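Local coordinates for protein deacylase (Burkholderia multivorans, PDB 5THW) that probably hydrolyses N-carbamoyl amino acids as a two-zinc amidase of the peptidase M20 family, at residues 209-214 with 377-382; 232-237 with 344-349; 278-283 with 309-314. All coordinates share one frame; numbering follows the deposited sequence.

Interaction 1: 209-214 with 377-382; sequences ELHIEQ and AGHDAC. With ZN (zinc ion), chain E; URP (N-(aminocarbonyl)-beta-alanine), chain G.
The dizinc site of an M20 amidase holds this contact, where H211 and H379 meet beside one zinc. Strand 206-212 ends at the metal, and the loop into helix 380-384 runs back along it in nearly the opposite direction. H211 binds the zinc through NE2 at 2.3 Å. H104 and D115 bind the same ion, as do URP N3 and a water. On the other side of the ring, H211 ND1 donates to I212 O at 2.7 Å, on a carbonyl lone pair. H379 CE1 lies over the centre of the H211 ring, 3.5 Å above its plane, and the two rings are inclined at 49°. H379 ND1 is hydrogen-bonded to the zinc-bound water, which places this histidine in the second shell. At the edge of its ring, H379 CE1 meets Q214 OE1 at 3.4 Å. Q214 NE2 donates to URP O2 at 3.0 Å. E209 has CG anti to the backbone N (chi1 -178°); its extended chain carries OE2 to A381 N at 2.9 Å, while OE1 bonds to S103. G378 N donates to URP O42 at 2.6 Å. A strand-end histidine on zinc, backed by a loop that binds the ligand, belongs to the catalytic domain of M20 metallohydrolases.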
loop_
_atom_site.group_PDB
_atom_site.type_symbol
_atom_site.label_atom_id
_atom_site.label_comp_id
_atom_site.label_asym_id
_atom_site.label_seq_id
_atom_site.Cartn_x
_atom_site.Cartn_y
_atom_site.Cartn_z
ATOM N N GLU A 209 28.075 23.680 -8.491
ATOM C CA GLU A 209 27.539 22.338 -8.699
ATOM C C GLU A 209 27.125 22.156 -10.154
ATOM O O GLU A 209 26.342 22.951 -10.684
ATOM C CB GLU A 209 26.358 22.061 -7.764
ATOM C CG GLU A 209 25.798 20.655 -7.916
ATOM C CD GLU A 209 24.934 20.237 -6.741
ATOM O OE1 GLU A 209 24.329 19.145 -6.805
ATOM O OE2 GLU A 209 24.862 20.999 -5.754
ATOM N N LEU A 210 27.677 21.128 -10.800
ATOM C CA LEU A 210 27.317 20.752 -12.164
ATOM C C LEU A 210 26.235 19.674 -12.131
ATOM O O LEU A 210 26.338 18.715 -11.361
ATOM C CB LEU A 210 28.560 20.261 -12.910
ATOM C CG LEU A 210 28.435 19.695 -14.322
ATOM C CD1 LEU A 210 27.955 20.749 -15.319
ATOM C CD2 LEU A 210 29.770 19.124 -14.762
ATOM N N HIS A 211 25.191 19.839 -12.950
ATOM C CA HIS A 211 24.029 18.951 -12.892
ATOM C C HIS A 211 23.304 18.947 -14.232
ATOM O O HIS A 211 23.384 19.915 -14.994
ATOM C CB HIS A 211 23.067 19.383 -11.775
ATOM C CG HIS A 211 22.266 18.257 -11.194
ATOM N ND1 HIS A 211 21.172 17.709 -11.832
ATOM C CD2 HIS A 211 22.411 17.567 -10.039
ATOM C CE1 HIS A 211 20.674 16.737 -11.089
ATOM N NE2 HIS A 211 21.411 16.627 -9.998
ATOM N N ILE A 212 22.606 17.841 -14.522
ATOM C CA ILE A 212 21.676 17.829 -15.654
ATOM C C ILE A 212 20.411 18.601 -15.286
ATOM O O ILE A 212 20.004 18.657 -14.117
ATOM C CB ILE A 212 21.317 16.401 -16.102
ATOM C CG1 ILE A 212 20.711 15.616 -14.939
ATOM C CG2 ILE A 212 22.534 15.695 -16.696
ATOM C CD1 ILE A 212 19.759 14.528 -15.370
ATOM N N GLU A 213 19.773 19.194 -16.301
ATOM C CA GLU A 213 18.639 20.087 -16.064
ATOM C C GLU A 213 17.483 19.368 -15.379
ATOM O O GLU A 213 16.769 19.960 -14.559
ATOM C CB GLU A 213 18.157 20.693 -17.385
ATOM C CG GLU A 213 17.001 21.671 -17.211
ATOM C CD GLU A 213 16.300 22.005 -18.520
ATOM O OE1 GLU A 213 16.964 21.977 -19.582
ATOM O OE2 GLU A 213 15.086 22.309 -18.481
ATOM N N GLN A 214 17.276 18.096 -15.713
ATOM C CA GLN A 214 16.110 17.323 -15.291
ATOM C C GLN A 214 14.810 17.903 -15.843
ATOM O O GLN A 214 13.721 17.560 -15.368
ATOM C CB GLN A 214 16.053 17.192 -13.760
ATOM C CG GLN A 214 17.405 16.797 -13.159
ATOM C CD GLN A 214 17.380 16.667 -11.645
ATOM O OE1 GLN A 214 17.418 17.667 -10.930
ATOM N NE2 GLN A 214 17.354 15.429 -11.150
ATOM N N ALA A 377 14.690 21.570 -9.505
ATOM C CA ALA A 377 14.922 20.642 -8.414
ATOM C C ALA A 377 15.811 21.296 -7.372
ATOM O O ALA A 377 16.456 22.320 -7.620
ATOM C CB ALA A 377 15.573 19.337 -8.902
ATOM N N GLY A 378 15.821 20.693 -6.190
ATOM C CA GLY A 378 16.697 21.136 -5.134
ATOM C C GLY A 378 18.039 20.443 -5.278
ATOM O O GLY A 378 18.120 19.291 -5.701
ATOM N N HIS A 379 19.094 21.165 -4.931
ATOM C CA HIS A 379 20.425 20.600 -4.998
ATOM C C HIS A 379 21.157 21.025 -3.740
ATOM O O HIS A 379 20.756 21.972 -3.056
ATOM C CB HIS A 379 21.164 21.054 -6.267
ATOM C CG HIS A 379 20.381 20.826 -7.526
ATOM N ND1 HIS A 379 20.215 19.577 -8.088
ATOM C CD2 HIS A 379 19.725 21.692 -8.335
ATOM C CE1 HIS A 379 19.480 19.683 -9.181
ATOM N NE2 HIS A 379 19.174 20.957 -9.356
ATOM N N ASP A 380 22.225 20.292 -3.425
ATOM C CA ASP A 380 23.064 20.654 -2.289
ATOM C C ASP A 380 23.594 22.080 -2.414
ATOM O O ASP A 380 23.862 22.735 -1.401
ATOM C CB ASP A 380 24.190 19.636 -2.163
ATOM C CG ASP A 380 23.662 18.215 -1.950
ATOM O OD1 ASP A 380 22.978 17.966 -0.927
ATOM O OD2 ASP A 380 23.908 17.350 -2.822
ATOM N N ALA A 381 23.749 22.577 -3.646
ATOM C CA ALA A 381 24.144 23.965 -3.859
ATOM C C ALA A 381 23.121 24.940 -3.287
ATOM O O ALA A 381 23.471 26.081 -2.957
ATOM C CB ALA A 381 24.351 24.230 -5.347
ATOM N N CYS A 382 21.852 24.527 -3.178
ATOM C CA CYS A 382 20.832 25.421 -2.631
ATOM C C CYS A 382 21.090 25.730 -1.159
ATOM O O CYS A 382 20.840 26.851 -0.704
ATOM C CB CYS A 382 19.437 24.823 -2.818
ATOM S SG CYS A 382 18.925 24.590 -4.544
HETATM ZN ZN ZN E . 20.415 15.640 -8.125
HETATM O O2 URP G . 16.704 15.383 -8.247
HETATM C C2 URP G . 17.451 15.717 -7.346
HETATM N N3 URP G . 18.674 15.214 -7.252
HETATM N N1 URP G . 17.061 16.576 -6.415
HETATM C C6 URP G . 16.452 16.107 -5.182
HETATM C C5 URP G . 15.669 17.203 -4.473
HETATM C C4 URP G . 14.449 17.493 -5.309
HETATM O O42 URP G . 14.396 18.573 -5.939
HETATM O O41 URP G . 13.537 16.637 -5.342
HETATM O O HOH W 1 20.959 17.411 -6.753
#

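Interaction 2: 232-237 with 344-349; sequences QGQRWY and FYYKPV. With URP (N-(aminocarbonyl)-beta-alanine), chain G.
Strands 233-237 and 344-346 pair antiparallel, with axes 4.6 Å apart at their closest and directions 168° apart. They are neighbours in the beta sheet of the M20 dimerisation (lid) domain. Q234 with Y346 and W236 with F344 are hydrogen-bonded pairs, and R235 with Y345 between them is a non-hydrogen-bonded pair. W236 N donates to F344 O at 2.9 Å, while the return bond from F344 N is weak. Past Y346, P348 CG rests against G233 N.

R235 and Y345 lie side by side on one face of the sheet. R235 CZ lies 4.3 Å from the centroid of the Y345 ring, over its face, in a cation-pi contact. Y345 OH bonds to D313, and R235 NH1 to Q342, so both tips have polar partners.

The other face carries Q234, W236, F344 and Y346 and looks to the ligand. F344 turns its edge to the face of the W236 five-membered ring in a T-shaped pair, with planes 69° apart. The W236 edge points in plane toward URP O41. W236 NE1 donates to Q234 OE1 at 2.8 Å, which helps fix the amide rotation. Y346 has CG between the backbone N and the carbonyl carbon (chi1 69°), and its ring leans back over Q234 N. A water joins Y346 OH to Q232 O. Q234 NE2 reaches two acceptors, Y346 OH at 2.8 Å and URP O42 at 3.1 Å.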
loop_
_atom_site.group_PDB
_atom_site.type_symbol
_atom_site.label_atom_id
_atom_site.label_comp_id
_atom_site.label_asym_id
_atom_site.label_seq_id
_atom_site.Cartn_x
_atom_site.Cartn_y
_atom_site.Cartn_z
ATOM N N GLN A 232 13.963 27.170 -7.388
ATOM C CA GLN A 232 12.649 27.399 -6.805
ATOM C C GLN A 232 12.579 26.814 -5.395
ATOM O O GLN A 232 13.309 25.881 -5.050
ATOM C CB GLN A 232 11.546 26.822 -7.698
ATOM C CG GLN A 232 11.453 25.312 -7.776
ATOM C CD GLN A 232 10.244 24.858 -8.584
ATOM O OE1 GLN A 232 9.309 25.628 -8.807
ATOM N NE2 GLN A 232 10.272 23.614 -9.048
ATOM N N GLY A 233 11.706 27.408 -4.564
ATOM C CA GLY A 233 11.450 26.875 -3.241
ATOM C C GLY A 233 10.512 25.677 -3.231
ATOM O O GLY A 233 9.739 25.436 -4.158
ATOM N N GLN A 234 10.608 24.894 -2.154
ATOM C CA GLN A 234 9.840 23.666 -2.013
ATOM C C GLN A 234 9.227 23.559 -0.622
ATOM O O GLN A 234 9.754 24.090 0.361
ATOM C CB GLN A 234 10.685 22.412 -2.274
ATOM C CG GLN A 234 11.536 22.432 -3.525
ATOM C CD GLN A 234 12.064 21.052 -3.871
ATOM O OE1 GLN A 234 11.407 20.044 -3.616
ATOM N NE2 GLN A 234 13.269 20.997 -4.419
ATOM N N ARG A 235 8.117 22.824 -0.556
ATOM C CA ARG A 235 7.442 22.477 0.690
ATOM C C ARG A 235 7.012 21.022 0.578
ATOM O O ARG A 235 6.331 20.653 -0.383
ATOM C CB ARG A 235 6.217 23.367 0.927
ATOM C CG ARG A 235 6.473 24.741 1.531
ATOM C CD ARG A 235 5.157 25.525 1.577
ATOM N NE ARG A 235 5.338 26.965 1.749
ATOM C CZ ARG A 235 5.037 27.647 2.850
ATOM N NH1 ARG A 235 4.512 27.035 3.904
ATOM N NH2 ARG A 235 5.244 28.955 2.887
ATOM N N TRP A 236 7.440 20.191 1.523
ATOM C CA TRP A 236 7.093 18.776 1.546
ATOM C C TRP A 236 6.244 18.461 2.773
ATOM O O TRP A 236 6.499 18.972 3.870
ATOM C CB TRP A 236 8.337 17.879 1.544
ATOM C CG TRP A 236 9.130 17.897 0.271
ATOM C CD1 TRP A 236 9.030 18.801 -0.755
ATOM C CD2 TRP A 236 10.165 16.980 -0.101
ATOM N NE1 TRP A 236 9.934 18.491 -1.744
ATOM C CE2 TRP A 236 10.646 17.383 -1.365
ATOM C CE3 TRP A 236 10.735 15.858 0.513
ATOM C CZ2 TRP A 236 11.669 16.698 -2.027
ATOM C CZ3 TRP A 236 11.743 15.179 -0.148
ATOM C CH2 TRP A 236 12.197 15.601 -1.407
ATOM N N TYR A 237 5.270 17.579 2.588
ATOM C CA TYR A 237 4.329 17.250 3.641
ATOM C C TYR A 237 4.247 15.744 3.821
ATOM O O TYR A 237 4.511 14.964 2.900
ATOM C CB TYR A 237 2.916 17.789 3.337
ATOM C CG TYR A 237 2.870 19.268 3.078
ATOM C CD1 TYR A 237 3.199 19.778 1.830
ATOM C CD2 TYR A 237 2.496 20.155 4.078
ATOM C CE1 TYR A 237 3.162 21.131 1.581
ATOM C CE2 TYR A 237 2.453 21.514 3.839
ATOM C CZ TYR A 237 2.788 21.998 2.584
ATOM O OH TYR A 237 2.756 23.354 2.322
ATOM N N PHE A 344 9.512 19.787 5.309
ATOM C CA PHE A 344 10.617 20.350 4.546
ATOM C C PHE A 344 10.151 21.664 3.952
ATOM O O PHE A 344 9.070 21.721 3.358
ATOM C CB PHE A 344 11.040 19.371 3.446
ATOM C CG PHE A 344 12.302 19.746 2.720
ATOM C CD1 PHE A 344 13.452 20.070 3.414
ATOM C CD2 PHE A 344 12.358 19.686 1.336
ATOM C CE1 PHE A 344 14.618 20.375 2.739
ATOM C CE2 PHE A 344 13.519 19.984 0.660
ATOM C CZ PHE A 344 14.653 20.326 1.364
ATOM N N TYR A 345 10.945 22.717 4.138
ATOM C CA TYR A 345 10.643 23.990 3.502
ATOM C C TYR A 345 11.909 24.817 3.362
ATOM O O TYR A 345 12.654 24.979 4.335
ATOM C CB TYR A 345 9.589 24.765 4.297
ATOM C CG TYR A 345 9.469 26.218 3.901
ATOM C CD1 TYR A 345 9.087 26.577 2.615
ATOM C CD2 TYR A 345 9.707 27.232 4.819
ATOM C CE1 TYR A 345 8.960 27.906 2.242
ATOM C CE2 TYR A 345 9.581 28.565 4.458
ATOM C CZ TYR A 345 9.205 28.895 3.166
ATOM O OH TYR A 345 9.078 30.213 2.797
ATOM N N TYR A 346 12.155 25.322 2.154
ATOM C CA TYR A 346 13.226 26.278 1.919
ATOM C C TYR A 346 12.772 27.288 0.875
ATOM O O TYR A 346 12.143 26.922 -0.121
ATOM C CB TYR A 346 14.547 25.607 1.517
ATOM C CG TYR A 346 14.604 24.948 0.162
ATOM C CD1 TYR A 346 14.356 23.590 0.025
ATOM C CD2 TYR A 346 14.965 25.669 -0.971
ATOM C CE1 TYR A 346 14.436 22.972 -1.198
ATOM C CE2 TYR A 346 15.046 25.058 -2.201
ATOM C CZ TYR A 346 14.776 23.710 -2.308
ATOM O OH TYR A 346 14.852 23.080 -3.525
ATOM N N LYS A 347 13.064 28.563 1.132
ATOM C CA LYS A 347 12.655 29.645 0.245
ATOM C C LYS A 347 13.449 29.582 -1.060
ATOM O O LYS A 347 14.550 29.022 -1.098
ATOM C CB LYS A 347 12.881 31.004 0.911
ATOM C CG LYS A 347 12.365 31.117 2.335
ATOM C CD LYS A 347 12.489 32.549 2.847
ATOM C CE LYS A 347 12.316 32.605 4.359
ATOM N NZ LYS A 347 11.204 31.728 4.830
ATOM N N PRO A 348 12.909 30.146 -2.145
ATOM C CA PRO A 348 13.654 30.159 -3.410
ATOM C C PRO A 348 15.018 30.813 -3.231
ATOM O O PRO A 348 15.184 31.763 -2.460
ATOM C CB PRO A 348 12.759 30.986 -4.343
ATOM C CG PRO A 348 11.383 30.839 -3.769
ATOM C CD PRO A 348 11.578 30.771 -2.285
ATOM N N VAL A 349 15.995 30.303 -3.975
ATOM C CA VAL A 349 17.393 30.684 -3.816
ATOM C C VAL A 349 17.826 31.507 -5.018
ATOM O O VAL A 349 17.610 31.105 -6.169
ATOM C CB VAL A 349 18.297 29.444 -3.673
ATOM C CG1 VAL A 349 19.767 29.846 -3.709
ATOM C CG2 VAL A 349 17.961 28.655 -2.405
HETATM O O2 URP G . 16.704 15.383 -8.247
HETATM C C2 URP G . 17.451 15.717 -7.346
HETATM N N3 URP G . 18.674 15.214 -7.252
HETATM N N1 URP G . 17.061 16.576 -6.415
HETATM C C6 URP G . 16.452 16.107 -5.182
HETATM C C5 URP G . 15.669 17.203 -4.473
HETATM C C4 URP G . 14.449 17.493 -5.309
HETATM O O42 URP G . 14.396 18.573 -5.939
HETATM O O41 URP G . 13.537 16.637 -5.342
HETATM O O HOH W 2 15.281 24.305 -5.752
#

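Interaction 3: 278-283 with 309-314; sequences APFGCA and RHPDDA. With URP (N-(aminocarbonyl)-beta-alanine), chain G.
F280 and P311 cross at about a right angle, beside the open end of the beta hairpin formed by strands 282-291 and 297-310. This hairpin belongs to the M20 dimerisation domain. F280 CB does the touching and sits 3.6 Å from P311 CD. The phenyl ring leads away from the contact and has P279 CG over the centre of one face; a cis peptide bond precedes that proline.

H310 presents its ring edge to the backbone of the other segment, with CD2 3.7 Å from G281 CA. CG is anti to the backbone N (chi1 -159°), which brings the end of the ring nearer to the turn at F280-G281. P311 CD lies over one face of the same ring. H310 ND1 accepts from D312 N at 3.0 Å. H310 NE2 is hydrogen-bonded to a water, and that water accepts from F280 N. D312 then occupies the N-cap of helix 313-334.

C282 and R309 form an antiparallel hydrogen-bonded pair: C282 N donates to R309 O and R309 N to C282 O, both at 3.0 Å. Their CB atoms touch on one face of the sheet, where G249 of the second subunit also packs. From there the R309 chain, extended from CG to NE, leads away to the ligand. NE forms a salt bridge with D307, which steadies the guanidinium. The guanidinium edge meets the URP carboxylate: R309 NH1 donates to URP O42 at 2.7 Å and R309 NH2 to URP O41 at 2.8 Å.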
loop_
_atom_site.group_PDB
_atom_site.type_symbol
_atom_site.label_atom_id
_atom_site.label_comp_id
_atom_site.label_asym_id
_atom_site.label_seq_id
_atom_site.Cartn_x
_atom_site.Cartn_y
_atom_site.Cartn_z
ATOM N N ALA A 278 -0.113 27.489 -12.866
ATOM C CA ALA A 278 0.690 27.332 -14.063
ATOM C C ALA A 278 1.337 28.666 -14.429
ATOM O O ALA A 278 0.825 29.729 -14.079
ATOM C CB ALA A 278 -0.176 26.820 -15.213
ATOM N N PRO A 279 2.464 28.641 -15.159
ATOM C CA PRO A 279 3.175 27.491 -15.736
ATOM C C PRO A 279 4.182 26.793 -14.807
ATOM O O PRO A 279 4.551 25.654 -15.107
ATOM C CB PRO A 279 3.908 28.115 -16.917
ATOM C CG PRO A 279 4.264 29.478 -16.406
ATOM C CD PRO A 279 3.092 29.915 -15.553
ATOM N N PHE A 280 4.608 27.439 -13.714
ATOM C CA PHE A 280 5.725 26.937 -12.909
ATOM C C PHE A 280 5.307 26.173 -11.654
ATOM O O PHE A 280 6.181 25.636 -10.963
ATOM C CB PHE A 280 6.661 28.083 -12.492
ATOM C CG PHE A 280 7.221 28.863 -13.641
ATOM C CD1 PHE A 280 7.790 28.207 -14.721
ATOM C CD2 PHE A 280 7.189 30.247 -13.642
ATOM C CE1 PHE A 280 8.314 28.918 -15.786
ATOM C CE2 PHE A 280 7.713 30.964 -14.703
ATOM C CZ PHE A 280 8.277 30.296 -15.777
ATOM N N GLY A 281 4.016 26.114 -11.332
ATOM C CA GLY A 281 3.604 25.359 -10.160
ATOM C C GLY A 281 3.904 23.877 -10.319
ATOM O O GLY A 281 3.702 23.290 -11.385
ATOM N N CYS A 282 4.374 23.266 -9.241
ATOM C CA CYS A 282 4.665 21.841 -9.233
ATOM C C CYS A 282 3.955 21.223 -8.043
ATOM O O CYS A 282 4.050 21.745 -6.925
ATOM C CB CYS A 282 6.173 21.588 -9.147
ATOM S SG CYS A 282 7.146 22.298 -10.508
ATOM N N ALA A 283 3.240 20.123 -8.279
ATOM C CA ALA A 283 2.511 19.460 -7.204
ATOM C C ALA A 283 2.414 17.963 -7.487
ATOM O O ALA A 283 2.016 17.565 -8.587
ATOM C CB ALA A 283 1.123 20.089 -7.037
ATOM N N ARG A 309 6.154 22.906 -5.212
ATOM C CA ARG A 309 7.284 23.716 -5.649
ATOM C C ARG A 309 6.788 24.941 -6.397
ATOM O O ARG A 309 5.786 24.873 -7.111
ATOM C CB ARG A 309 8.249 22.925 -6.549
ATOM C CG ARG A 309 8.731 21.633 -5.936
ATOM C CD ARG A 309 9.690 20.873 -6.810
ATOM N NE ARG A 309 9.822 19.503 -6.328
ATOM C CZ ARG A 309 10.935 18.784 -6.400
ATOM N NH1 ARG A 309 12.034 19.312 -6.931
ATOM N NH2 ARG A 309 10.949 17.539 -5.934
ATOM N N HIS A 310 7.479 26.064 -6.212
ATOM C CA HIS A 310 7.232 27.254 -7.012
ATOM C C HIS A 310 8.437 28.173 -6.894
ATOM O O HIS A 310 9.105 28.180 -5.852
ATOM C CB HIS A 310 5.953 27.982 -6.573
ATOM C CG HIS A 310 5.385 28.879 -7.632
ATOM N ND1 HIS A 310 5.774 30.194 -7.784
ATOM C CD2 HIS A 310 4.479 28.640 -8.611
ATOM C CE1 HIS A 310 5.125 30.728 -8.805
ATOM N NE2 HIS A 310 4.335 29.805 -9.326
ATOM N N PRO A 311 8.768 28.926 -7.949
ATOM C CA PRO A 311 9.881 29.885 -7.846
ATOM C C PRO A 311 9.555 31.120 -7.030
ATOM O O PRO A 311 10.485 31.850 -6.666
ATOM C CB PRO A 311 10.168 30.245 -9.309
ATOM C CG PRO A 311 8.881 29.980 -10.019
ATOM C CD PRO A 311 8.292 28.784 -9.334
ATOM N N ASP A 312 8.284 31.369 -6.720
ATOM C CA ASP A 312 7.853 32.537 -5.958
ATOM C C ASP A 312 7.361 32.052 -4.600
ATOM O O ASP A 312 6.400 31.277 -4.530
ATOM C CB ASP A 312 6.752 33.290 -6.711
ATOM C CG ASP A 312 6.349 34.602 -6.041
ATOM O OD1 ASP A 312 6.128 34.620 -4.811
ATOM O OD2 ASP A 312 6.228 35.621 -6.761
ATOM N N ASP A 313 7.989 32.548 -3.528
ATOM C CA ASP A 313 7.671 32.062 -2.187
ATOM C C ASP A 313 6.226 32.360 -1.817
ATOM O O ASP A 313 5.568 31.547 -1.153
ATOM C CB ASP A 313 8.620 32.676 -1.157
ATOM C CG ASP A 313 8.589 31.942 0.177
ATOM O OD1 ASP A 313 8.905 30.731 0.206
ATOM O OD2 ASP A 313 8.250 32.577 1.200
ATOM N N ALA A 314 5.710 33.515 -2.249
ATOM C CA ALA A 314 4.334 33.874 -1.923
ATOM C C ALA A 314 3.346 32.905 -2.561
ATOM O O ALA A 314 2.387 32.470 -1.913
ATOM C CB ALA A 314 4.047 35.307 -2.375
HETATM O O2 URP G . 16.704 15.383 -8.247
HETATM C C2 URP G . 17.451 15.717 -7.346
HETATM N N3 URP G . 18.674 15.214 -7.252
HETATM N N1 URP G . 17.061 16.576 -6.415
HETATM C C6 URP G . 16.452 16.107 -5.182
HETATM C C5 URP G . 15.669 17.203 -4.473
HETATM C C4 URP G . 14.449 17.493 -5.309
HETATM O O42 URP G . 14.396 18.573 -5.939
HETATM O O41 URP G . 13.537 16.637 -5.342
HETATM O O HOH W 3 3.340 29.858 -12.366
#

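Overall arrangement
All three interactions meet at the bound N-(aminocarbonyl)-beta-alanine. Interaction 1 holds the zinc-bound ureido end, while interactions 2 and 3 bring Q234 and R309 to the carboxylate, which G378 of interaction 1 also grips. Interactions 1 and 2 have centres about 14 Å apart and touch where G378 CA lies 3.1 Å from Y346 OH. Interactions 2 and 3 are closer, with centres about 10 Å apart. Segment 232-237 lies on strand 225-242, and segment 309-314 begins on its neighbour 297-310. G233 O and H310 N are 3.1 Å apart, probably a hydrogen bond. A377 CA lies 3.5 Å from R309 NH1, joining interactions 1 and 3. H247 and N296 of the second subunit also bond to the ligand.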